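Local coordinates for fiber protein (Human adenovirus 14, PDB 3F0Y) that forms the trimeric knob at the tip of the viral fiber and probably takes part in attachment to cell-surface receptors, a process in which species B knobs engage CD46, at residues 38-43 / 56-62; 68-74 / 179-185; 125-129 / 160-164. All blocks are in the same frame, centred on the assembly; numbering follows the deposited sequence.

Contact 1: 38-43 / 56-62; sequences DCKLIL and VYVIGVS
Ile-42 lies over one face of the Tyr-57 ring, its CB 3.6 Å from the ring centroid and 18° off the normal, a CH-pi contact inside the antiparallel beta hairpin formed by strands 39-48 and 51-60 of the knob's beta sandwich. The axes of 39-43 and 56-60 approach to 4.6 Å, their directions 161° apart. Lys-40 with Ile-59 and Ile-42 with Tyr-57 are hydrogen-bonded pairs: Lys-40 N to Ile-59 O 2.7 Å, Ile-59 N to Lys-40 O 2.8 Å, Ile-42 N to Tyr-57 O 2.8 Å and Tyr-57 N to Ile-42 O 3.0 Å. Cys-39/Gly-60, Leu-41/Val-58 and Leu-43/Val-56 are the non-hydrogen-bonded pairs between and beyond them. With chi1 p at Tyr-57 and m at Ile-42, Ile-42 CG2 comes 3.3 Å from Tyr-57 CE1; on the sheet face of Ile-42 and Tyr-57, Tyr-57 also packs on Ile-204 of a second subunit. The other sheet face carries Leu-41 and Leu-43, both t/p, with Leu-41 CD1 3.8 Å from Val-56 CG2 and Leu-43 CD1 3.7 Å from Val-56 CB; Trp-177 and Leu-80 of the opposing sheet cover it. Asp-38 and Cys-39 form a classic beta bulge opposite Cys-28. Past Gly-60 the strand ends: Ser-62 OG caps Phe-65 N at the start of the following helix, and Asp-38 O accepts from both Val-61 N at 3.0 Å and Ser-62 N at 2.9 Å.

Contact 2: 68-74 / 179-185; sequences LTTYRNI and WNTGDAP
In the sheet 73-82, 171-180, 151-160, 137-145 of the knob's beta sandwich, the first two strands meet at their ends as an antiparallel pair, Asn-73 opposite Asn-180 (non-hydrogen-bonded) and Ile-74 opposite Trp-179 (hydrogen-bonded; Ile-74 N to Trp-179 O 3.1 Å, Trp-179 N to Ile-74 O 2.9 Å). Trp-179, with chi1 p and chi2 85°, turns a face of its indole to Ile-74 (m/m), whose CB stands 3.7 Å from the centroid of the six-membered ring in a CH-pi contact. Trp-179 NE1 donates to Tyr-71 O at 2.9 Å. Arg-72 (m, t, p) reaches along the 181-184 turn: its NE bonds Thr-181 O at 3.2 Å, and Thr-181 N bonds Arg-72 O at 3.1 Å. Thr-181 OG1 (chi1 p) bonds Asp-183 O at 2.8 Å. In the 3-10 segment 68-70, Thr-70 O lies 3.2 Å from Ala-184 CB and Thr-69 O 3.1 Å from Pro-185 CD. Main-chain carbonyls thus accept hydrogen bonds from Trp-179 NE1 and Arg-72 NE, joining the loops before 73-82 and after 171-180.

Contact 3: 125-129 / 160-164; sequences YPFNN and LNQRA
Neither segment forms regular strand across the contact; a single backbone bridge, Phe-127 with Gln-162 at CA-CA 4.1 Å, joins them. Asn-128 N donates to Gln-162 O at 2.8 Å, and Gln-162 N makes a weak bond to Pro-126 O at 3.0 Å. Gln-162 (phi/psi 70/-61) is the centre of a classic gamma turn closed by the Arg-163 N to Asn-161 O hydrogen bond, 2.7 Å; Asn-161 and Asn-128 also have positive phi (54°). Asn-161, chi1 m, sends ND2 to Tyr-125 O at 2.7 Å, while its CB sits over the Phe-127 ring, 3.6 Å from the centroid. Leu-160 (m/t) places CD1 3.5 Å from the Tyr-125 ring centroid, 7° off the normal. Tyr-125 OH is hydrogen-bonded to Ile-204 N, and the Tyr-125 side chain packs on Phe-55 of a third subunit. One water bridges Asn-128 OD1 at 2.6 Å and Ala-164 N at 2.7 Å. Two connecting loops of the knob's beta sandwich are thereby joined, where strand 151-160 ends beside a subunit interface of the trimer.

Overall arrangement
Along the chain contact 1 closes first; contact 2 then opens, and contact 3 is nested within the chain loop closed by contact 2. Contact 1 belongs to the sheet of strands 16-18, 39-48, 51-60 and 199-204. Contact 2 pairs strands 73-82 and 171-180 of the other sheet, and contact 3 lies where strand 151-160 of that sheet runs out into a loop. Their centres are 18 Å (1 and 2), 25 Å (1 and 3) and 30 Å (2 and 3) apart, without touching. Contacts 1 and 3 flank the chain's centre and each meets a different neighbouring subunit, whereas no other chain touches contact 2: one knob sandwich thus offers both trimer-facing and outlying regions.

Contact 1: 38-43 / 56-62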
loop_
_atom_site.group_PDB
_atom_site.type_symbol
_atom_site.label_atom_id
_atom_site.label_comp_id
_atom_site.label_asym_id
_atom_site.label_seq_id
_atom_site.Cartn_x
_atom_site.Cartn_y
_atom_site.Cartn_z
ATOM N N ASP A 38 4.577 0.429 -27.812
ATOM C CA ASP A 38 3.130 0.227 -27.930
ATOM C C ASP A 38 2.323 0.796 -26.757
ATOM O O ASP A 38 1.094 0.743 -26.771
ATOM C CB ASP A 38 2.811 -1.265 -28.125
ATOM C CG ASP A 38 3.437 -2.156 -27.057
ATOM O OD1 ASP A 38 3.870 -1.639 -26.004
ATOM O OD2 ASP A 38 3.501 -3.381 -27.278
ATOM N N CYS A 39 3.004 1.341 -25.750
ATOM C CA CYS A 39 2.321 1.897 -24.583
ATOM C C CYS A 39 3.208 2.847 -23.787
ATOM O O CYS A 39 4.417 2.936 -24.016
ATOM C CB CYS A 39 1.835 0.772 -23.663
ATOM S SG CYS A 39 3.162 -0.136 -22.847
ATOM N N LYS A 40 2.586 3.558 -22.854
ATOM C CA LYS A 40 3.305 4.382 -21.891
ATOM C C LYS A 40 3.361 3.635 -20.562
ATOM O O LYS A 40 2.323 3.375 -19.953
ATOM C CB LYS A 40 2.598 5.721 -21.690
ATOM C CG LYS A 40 2.343 6.508 -22.962
ATOM C CD LYS A 40 1.495 7.734 -22.673
ATOM C CE LYS A 40 1.052 8.424 -23.952
ATOM N NZ LYS A 40 0.375 9.718 -23.666
ATOM N N LEU A 41 4.566 3.271 -20.132
ATOM C CA LEU A 41 4.767 2.719 -18.798
ATOM C C LEU A 41 5.009 3.888 -17.857
ATOM O O LEU A 41 5.973 4.637 -18.024
ATOM C CB LEU A 41 5.961 1.760 -18.771
ATOM C CG LEU A 41 6.278 1.083 -17.432
ATOM C CD1 LEU A 41 5.163 0.125 -17.030
ATOM C CD2 LEU A 41 7.611 0.355 -17.503
ATOM N N ILE A 42 4.115 4.056 -16.887
ATOM C CA ILE A 42 4.276 5.066 -15.852
ATOM C C ILE A 42 4.838 4.361 -14.621
ATOM O O ILE A 42 4.157 3.547 -14.000
ATOM C CB ILE A 42 2.941 5.763 -15.507
ATOM C CG1 ILE A 42 2.215 6.221 -16.779
ATOM C CG2 ILE A 42 3.187 6.952 -14.587
ATOM C CD1 ILE A 42 3.016 7.173 -17.644
ATOM N N LEU A 43 6.096 4.652 -14.299
ATOM C CA LEU A 43 6.772 4.028 -13.169
ATOM C C LEU A 43 7.394 5.104 -12.297
ATOM O O LEU A 43 8.125 5.957 -12.792
ATOM C CB LEU A 43 7.858 3.068 -13.656
ATOM C CG LEU A 43 8.643 2.337 -12.563
ATOM C CD1 LEU A 43 7.716 1.457 -11.727
ATOM C CD2 LEU A 43 9.771 1.519 -13.168
ATOM N N VAL A 56 3.254 1.903 -10.197
ATOM C CA VAL A 56 3.308 1.539 -11.615
ATOM C C VAL A 56 1.940 1.321 -12.268
ATOM O O VAL A 56 1.034 0.733 -11.676
ATOM C CB VAL A 56 4.193 0.281 -11.829
ATOM C CG1 VAL A 56 3.550 -0.956 -11.206
ATOM C CG2 VAL A 56 4.480 0.063 -13.312
ATOM N N TYR A 57 1.801 1.822 -13.491
ATOM C CA TYR A 57 0.657 1.498 -14.337
ATOM C C TYR A 57 1.005 1.710 -15.800
ATOM O O TYR A 57 2.063 2.251 -16.129
ATOM C CB TYR A 57 -0.591 2.303 -13.948
ATOM C CG TYR A 57 -0.461 3.808 -14.035
ATOM C CD1 TYR A 57 0.256 4.519 -13.079
ATOM C CD2 TYR A 57 -1.083 4.524 -15.056
ATOM C CE1 TYR A 57 0.367 5.900 -13.146
ATOM C CE2 TYR A 57 -0.979 5.907 -15.129
ATOM C CZ TYR A 57 -0.252 6.588 -14.171
ATOM O OH TYR A 57 -0.139 7.957 -14.228
ATOM N N VAL A 58 0.114 1.258 -16.675
ATOM C CA VAL A 58 0.329 1.357 -18.110
ATOM C C VAL A 58 -0.801 2.139 -18.764
ATOM O O VAL A 58 -1.957 2.042 -18.353
ATOM C CB VAL A 58 0.453 -0.038 -18.764
ATOM C CG1 VAL A 58 1.593 -0.815 -18.131
ATOM C CG2 VAL A 58 -0.846 -0.815 -18.646
ATOM N N ILE A 59 -0.447 2.939 -19.765
ATOM C CA ILE A 59 -1.423 3.621 -20.601
ATOM C C ILE A 59 -1.172 3.161 -22.031
ATOM O O ILE A 59 -0.118 3.440 -22.603
ATOM C CB ILE A 59 -1.294 5.152 -20.508
ATOM C CG1 ILE A 59 -1.418 5.614 -19.053
ATOM C CG2 ILE A 59 -2.353 5.830 -21.371
ATOM C CD1 ILE A 59 -1.074 7.062 -18.847
ATOM N N GLY A 60 -2.132 2.433 -22.589
ATOM C CA GLY A 60 -1.975 1.832 -23.904
ATOM C C GLY A 60 -1.994 2.854 -25.024
ATOM O O GLY A 60 -2.689 3.867 -24.940
ATOM N N VAL A 61 -1.223 2.580 -26.073
ATOM C CA VAL A 61 -1.119 3.479 -27.223
ATOM C C VAL A 61 -1.447 2.757 -28.530
ATOM O O VAL A 61 -2.303 3.214 -29.287
ATOM C CB VAL A 61 0.286 4.106 -27.315
ATOM C CG1 VAL A 61 0.412 4.965 -28.566
ATOM C CG2 VAL A 61 0.577 4.930 -26.060
ATOM N N SER A 62 -0.777 1.634 -28.788
ATOM C CA SER A 62 -0.998 0.878 -30.025
ATOM C C SER A 62 -2.377 0.223 -30.025
ATOM O O SER A 62 -2.915 -0.121 -28.970
ATOM C CB SER A 62 0.093 -0.180 -30.237
ATOM O OG SER A 62 -0.177 -1.373 -29.520
#

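Contact 2: 68-74 / 179-185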
loop_
_atom_site.group_PDB
_atom_site.type_symbol
_atom_site.label_atom_id
_atom_site.label_comp_id
_atom_site.label_asym_id
_atom_site.label_seq_id
_atom_site.Cartn_x
_atom_site.Cartn_y
_atom_site.Cartn_z
ATOM N N LEU A 68 -6.298 -5.620 -26.384
ATOM C CA LEU A 68 -6.141 -6.729 -25.436
ATOM C C LEU A 68 -7.298 -6.773 -24.435
ATOM O O LEU A 68 -7.635 -7.837 -23.918
ATOM C CB LEU A 68 -4.807 -6.641 -24.687
ATOM C CG LEU A 68 -3.524 -6.791 -25.509
ATOM C CD1 LEU A 68 -2.310 -6.696 -24.599
ATOM C CD2 LEU A 68 -3.502 -8.097 -26.296
ATOM N N THR A 69 -7.915 -5.619 -24.184
ATOM C CA THR A 69 -9.082 -5.529 -23.307
ATOM C C THR A 69 -10.306 -6.310 -23.811
ATOM O O THR A 69 -11.253 -6.523 -23.057
ATOM C CB THR A 69 -9.493 -4.056 -23.074
ATOM O OG1 THR A 69 -9.704 -3.406 -24.335
ATOM C CG2 THR A 69 -8.409 -3.317 -22.299
ATOM N N THR A 70 -10.290 -6.731 -25.076
ATOM C CA THR A 70 -11.388 -7.521 -25.638
ATOM C C THR A 70 -11.218 -9.034 -25.441
ATOM O O THR A 70 -12.106 -9.806 -25.801
ATOM C CB THR A 70 -11.568 -7.238 -27.147
ATOM O OG1 THR A 70 -10.412 -7.685 -27.864
ATOM C CG2 THR A 70 -11.779 -5.749 -27.392
ATOM N N TYR A 71 -10.091 -9.450 -24.865
ATOM C CA TYR A 71 -9.778 -10.871 -24.693
ATOM C C TYR A 71 -9.977 -11.326 -23.243
ATOM O O TYR A 71 -9.770 -10.548 -22.317
ATOM C CB TYR A 71 -8.344 -11.142 -25.156
ATOM C CG TYR A 71 -8.136 -10.877 -26.632
ATOM C CD1 TYR A 71 -7.860 -9.595 -27.090
ATOM C CD2 TYR A 71 -8.225 -11.903 -27.569
ATOM C CE1 TYR A 71 -7.675 -9.337 -28.441
ATOM C CE2 TYR A 71 -8.040 -11.657 -28.926
ATOM C CZ TYR A 71 -7.765 -10.370 -29.355
ATOM O OH TYR A 71 -7.580 -10.114 -30.695
ATOM N N ARG A 72 -10.387 -12.586 -23.069
ATOM C CA ARG A 72 -10.671 -13.150 -21.745
ATOM C C ARG A 72 -9.411 -13.603 -21.007
ATOM O O ARG A 72 -9.379 -13.616 -19.778
ATOM C CB ARG A 72 -11.631 -14.338 -21.868
ATOM C CG ARG A 72 -13.084 -13.942 -22.085
ATOM C CD ARG A 72 -13.933 -15.101 -22.602
ATOM N NE ARG A 72 -13.910 -16.273 -21.724
ATOM C CZ ARG A 72 -14.726 -17.321 -21.836
ATOM N NH1 ARG A 72 -15.649 -17.371 -22.792
ATOM N NH2 ARG A 72 -14.617 -18.334 -20.984
ATOM N N ASN A 73 -8.389 -13.989 -21.763
ATOM C CA ASN A 73 -7.139 -14.494 -21.202
ATOM C C ASN A 73 -5.975 -13.684 -21.754
ATOM O O ASN A 73 -5.621 -13.810 -22.928
ATOM C CB ASN A 73 -6.951 -15.980 -21.528
ATOM C CG ASN A 73 -8.178 -16.808 -21.206
ATOM O OD1 ASN A 73 -8.920 -17.222 -22.099
ATOM N ND2 ASN A 73 -8.409 -17.041 -19.922
ATOM N N ILE A 74 -5.396 -12.844 -20.903
ATOM C CA ILE A 74 -4.301 -11.970 -21.303
ATOM C C ILE A 74 -3.222 -11.966 -20.235
ATOM O O ILE A 74 -3.516 -12.036 -19.041
ATOM C CB ILE A 74 -4.792 -10.519 -21.507
ATOM C CG1 ILE A 74 -5.665 -10.409 -22.759
ATOM C CG2 ILE A 74 -3.616 -9.550 -21.616
ATOM C CD1 ILE A 74 -4.909 -10.607 -24.058
ATOM N N TRP A 179 -5.021 -11.516 -16.582
ATOM C CA TRP A 179 -6.350 -11.902 -16.148
ATOM C C TRP A 179 -6.838 -13.125 -16.915
ATOM O O TRP A 179 -6.418 -13.370 -18.046
ATOM C CB TRP A 179 -7.338 -10.740 -16.268
ATOM C CG TRP A 179 -7.607 -10.281 -17.663
ATOM C CD1 TRP A 179 -8.521 -10.797 -18.529
ATOM C CD2 TRP A 179 -6.985 -9.183 -18.341
ATOM N NE1 TRP A 179 -8.497 -10.103 -19.712
ATOM C CE2 TRP A 179 -7.565 -9.104 -19.624
ATOM C CE3 TRP A 179 -5.990 -8.263 -17.991
ATOM C CZ2 TRP A 179 -7.181 -8.142 -20.563
ATOM C CZ3 TRP A 179 -5.608 -7.306 -18.924
ATOM C CH2 TRP A 179 -6.203 -7.254 -20.194
ATOM N N ASN A 180 -7.701 -13.887 -16.252
ATOM C CA ASN A 180 -8.304 -15.090 -16.810
ATOM C C ASN A 180 -9.754 -15.162 -16.329
ATOM O O ASN A 180 -10.022 -15.633 -15.224
ATOM C CB ASN A 180 -7.505 -16.322 -16.358
ATOM C CG ASN A 180 -8.043 -17.630 -16.925
ATOM O OD1 ASN A 180 -9.063 -17.660 -17.612
ATOM N ND2 ASN A 180 -7.345 -18.723 -16.633
ATOM N N THR A 181 -10.677 -14.677 -17.160
ATOM C CA THR A 181 -12.077 -14.515 -16.771
ATOM C C THR A 181 -13.041 -15.132 -17.776
ATOM O O THR A 181 -12.639 -15.563 -18.855
ATOM C CB THR A 181 -12.415 -13.017 -16.624
ATOM O OG1 THR A 181 -12.087 -12.330 -17.840
ATOM C CG2 THR A 181 -11.627 -12.404 -15.474
ATOM N N GLY A 182 -14.318 -15.175 -17.403
ATOM C CA GLY A 182 -15.375 -15.685 -18.274
ATOM C C GLY A 182 -15.873 -14.649 -19.265
ATOM O O GLY A 182 -16.427 -14.997 -20.308
ATOM N N ASP A 183 -15.689 -13.372 -18.930
ATOM C CA ASP A 183 -16.061 -12.264 -19.806
ATOM C C ASP A 183 -14.896 -11.283 -19.906
ATOM O O ASP A 183 -14.264 -10.965 -18.896
ATOM C CB ASP A 183 -17.292 -11.539 -19.256
ATOM C CG ASP A 183 -18.540 -12.409 -19.262
ATOM O OD1 ASP A 183 -18.870 -12.979 -20.325
ATOM O OD2 ASP A 183 -19.198 -12.511 -18.204
ATOM N N ALA A 184 -14.615 -10.810 -21.118
ATOM C CA ALA A 184 -13.552 -9.828 -21.332
ATOM C C ALA A 184 -13.969 -8.454 -20.798
ATOM O O ALA A 184 -15.163 -8.165 -20.705
ATOM C CB ALA A 184 -13.208 -9.734 -22.809
ATOM N N PRO A 185 -12.987 -7.611 -20.425
ATOM C CA PRO A 185 -13.249 -6.221 -20.032
ATOM C C PRO A 185 -14.125 -5.450 -21.026
ATOM O O PRO A 185 -15.014 -4.702 -20.613
ATOM C CB PRO A 185 -11.852 -5.594 -19.986
ATOM C CG PRO A 185 -10.911 -6.711 -19.809
ATOM C CD PRO A 185 -11.559 -7.962 -20.314
#

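Contact 3: 125-129 / 160-164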
loop_
_atom_site.group_PDB
_atom_site.type_symbol
_atom_site.label_atom_id
_atom_site.label_comp_id
_atom_site.label_asym_id
_atom_site.label_seq_id
_atom_site.Cartn_x
_atom_site.Cartn_y
_atom_site.Cartn_z
ATOM N N TYR A 125 16.520 -10.040 -2.413
ATOM C CA TYR A 125 16.008 -10.684 -3.624
ATOM C C TYR A 125 17.188 -11.218 -4.441
ATOM O O TYR A 125 17.700 -10.535 -5.335
ATOM C CB TYR A 125 15.167 -9.683 -4.425
ATOM C CG TYR A 125 14.259 -8.875 -3.528
ATOM C CD1 TYR A 125 14.524 -7.536 -3.258
ATOM C CD2 TYR A 125 13.168 -9.467 -2.906
ATOM C CE1 TYR A 125 13.710 -6.803 -2.415
ATOM C CE2 TYR A 125 12.345 -8.741 -2.063
ATOM C CZ TYR A 125 12.623 -7.408 -1.819
ATOM O OH TYR A 125 11.817 -6.675 -0.982
ATOM N N PRO A 126 17.638 -12.441 -4.120
ATOM C CA PRO A 126 18.848 -12.977 -4.729
ATOM C C PRO A 126 18.675 -13.406 -6.180
ATOM O O PRO A 126 17.550 -13.503 -6.674
ATOM C CB PRO A 126 19.171 -14.190 -3.852
ATOM C CG PRO A 126 17.869 -14.620 -3.309
ATOM C CD PRO A 126 17.039 -13.386 -3.159
ATOM N N PHE A 127 19.802 -13.632 -6.847
ATOM C CA PHE A 127 19.826 -14.243 -8.171
ATOM C C PHE A 127 20.236 -15.701 -8.034
ATOM O O PHE A 127 21.106 -16.031 -7.222
ATOM C CB PHE A 127 20.825 -13.533 -9.088
ATOM C CG PHE A 127 20.322 -12.241 -9.651
ATOM C CD1 PHE A 127 20.583 -11.042 -9.007
ATOM C CD2 PHE A 127 19.597 -12.222 -10.834
ATOM C CE1 PHE A 127 20.129 -9.848 -9.528
ATOM C CE2 PHE A 127 19.135 -11.028 -11.362
ATOM C CZ PHE A 127 19.400 -9.837 -10.707
ATOM N N ASN A 128 19.601 -16.563 -8.825
ATOM C CA ASN A 128 20.004 -17.966 -8.960
ATOM C C ASN A 128 20.102 -18.707 -7.630
ATOM O O ASN A 128 21.041 -19.474 -7.402
ATOM C CB ASN A 128 21.337 -18.055 -9.712
ATOM C CG ASN A 128 21.312 -17.308 -11.031
ATOM O OD1 ASN A 128 20.269 -17.200 -11.676
ATOM N ND2 ASN A 128 22.464 -16.785 -11.439
ATOM N N ASN A 129 19.135 -18.457 -6.750
ATOM C CA ASN A 129 19.065 -19.122 -5.457
ATOM C C ASN A 129 17.728 -19.848 -5.349
ATOM O O ASN A 129 16.712 -19.248 -4.996
ATOM C CB ASN A 129 19.234 -18.107 -4.322
ATOM C CG ASN A 129 19.514 -18.763 -2.980
ATOM O OD1 ASN A 129 19.052 -19.871 -2.702
ATOM N ND2 ASN A 129 20.272 -18.075 -2.135
ATOM N N LEU A 160 11.387 -9.748 -8.464
ATOM C CA LEU A 160 12.590 -8.941 -8.328
ATOM C C LEU A 160 13.813 -9.827 -8.499
ATOM O O LEU A 160 13.904 -10.887 -7.884
ATOM C CB LEU A 160 12.620 -8.266 -6.958
ATOM C CG LEU A 160 11.401 -7.400 -6.637
ATOM C CD1 LEU A 160 11.505 -6.837 -5.232
ATOM C CD2 LEU A 160 11.247 -6.283 -7.655
ATOM N N ASN A 161 14.746 -9.384 -9.340
ATOM C CA ASN A 161 15.997 -10.100 -9.582
ATOM C C ASN A 161 15.758 -11.557 -10.010
ATOM O O ASN A 161 15.201 -11.785 -11.082
ATOM C CB ASN A 161 16.914 -9.975 -8.358
ATOM C CG ASN A 161 17.317 -8.535 -8.080
ATOM O OD1 ASN A 161 17.291 -7.688 -8.973
ATOM N ND2 ASN A 161 17.689 -8.251 -6.837
ATOM N N GLN A 162 16.164 -12.524 -9.184
ATOM C CA GLN A 162 15.971 -13.961 -9.445
ATOM C C GLN A 162 16.824 -14.507 -10.592
ATOM O O GLN A 162 17.634 -15.412 -10.387
ATOM C CB GLN A 162 14.487 -14.304 -9.670
ATOM C CG GLN A 162 14.212 -15.780 -9.960
ATOM C CD GLN A 162 14.876 -16.712 -8.968
ATOM O OE1 GLN A 162 14.728 -16.551 -7.758
ATOM N NE2 GLN A 162 15.616 -17.693 -9.475
ATOM N N ARG A 163 16.628 -13.980 -11.797
ATOM C CA ARG A 163 17.359 -14.476 -12.956
ATOM C C ARG A 163 17.763 -13.332 -13.892
ATOM O O ARG A 163 16.951 -12.472 -14.230
ATOM C CB ARG A 163 16.544 -15.577 -13.661
ATOM C CG ARG A 163 15.981 -15.262 -15.039
ATOM C CD ARG A 163 15.078 -16.395 -15.530
ATOM N NE ARG A 163 13.665 -16.021 -15.487
ATOM C CZ ARG A 163 13.023 -15.356 -16.449
ATOM N NH1 ARG A 163 13.653 -14.979 -17.559
ATOM N NH2 ARG A 163 11.737 -15.065 -16.302
ATOM N N ALA A 164 19.038 -13.311 -14.267
ATOM C CA ALA A 164 19.566 -12.313 -15.194
ATOM C C ALA A 164 19.562 -12.890 -16.603
ATOM O O ALA A 164 19.612 -14.107 -16.778
ATOM C CB ALA A 164 20.974 -11.910 -14.790
HETATM O O HOH W 1 20.585 -15.368 -13.509
#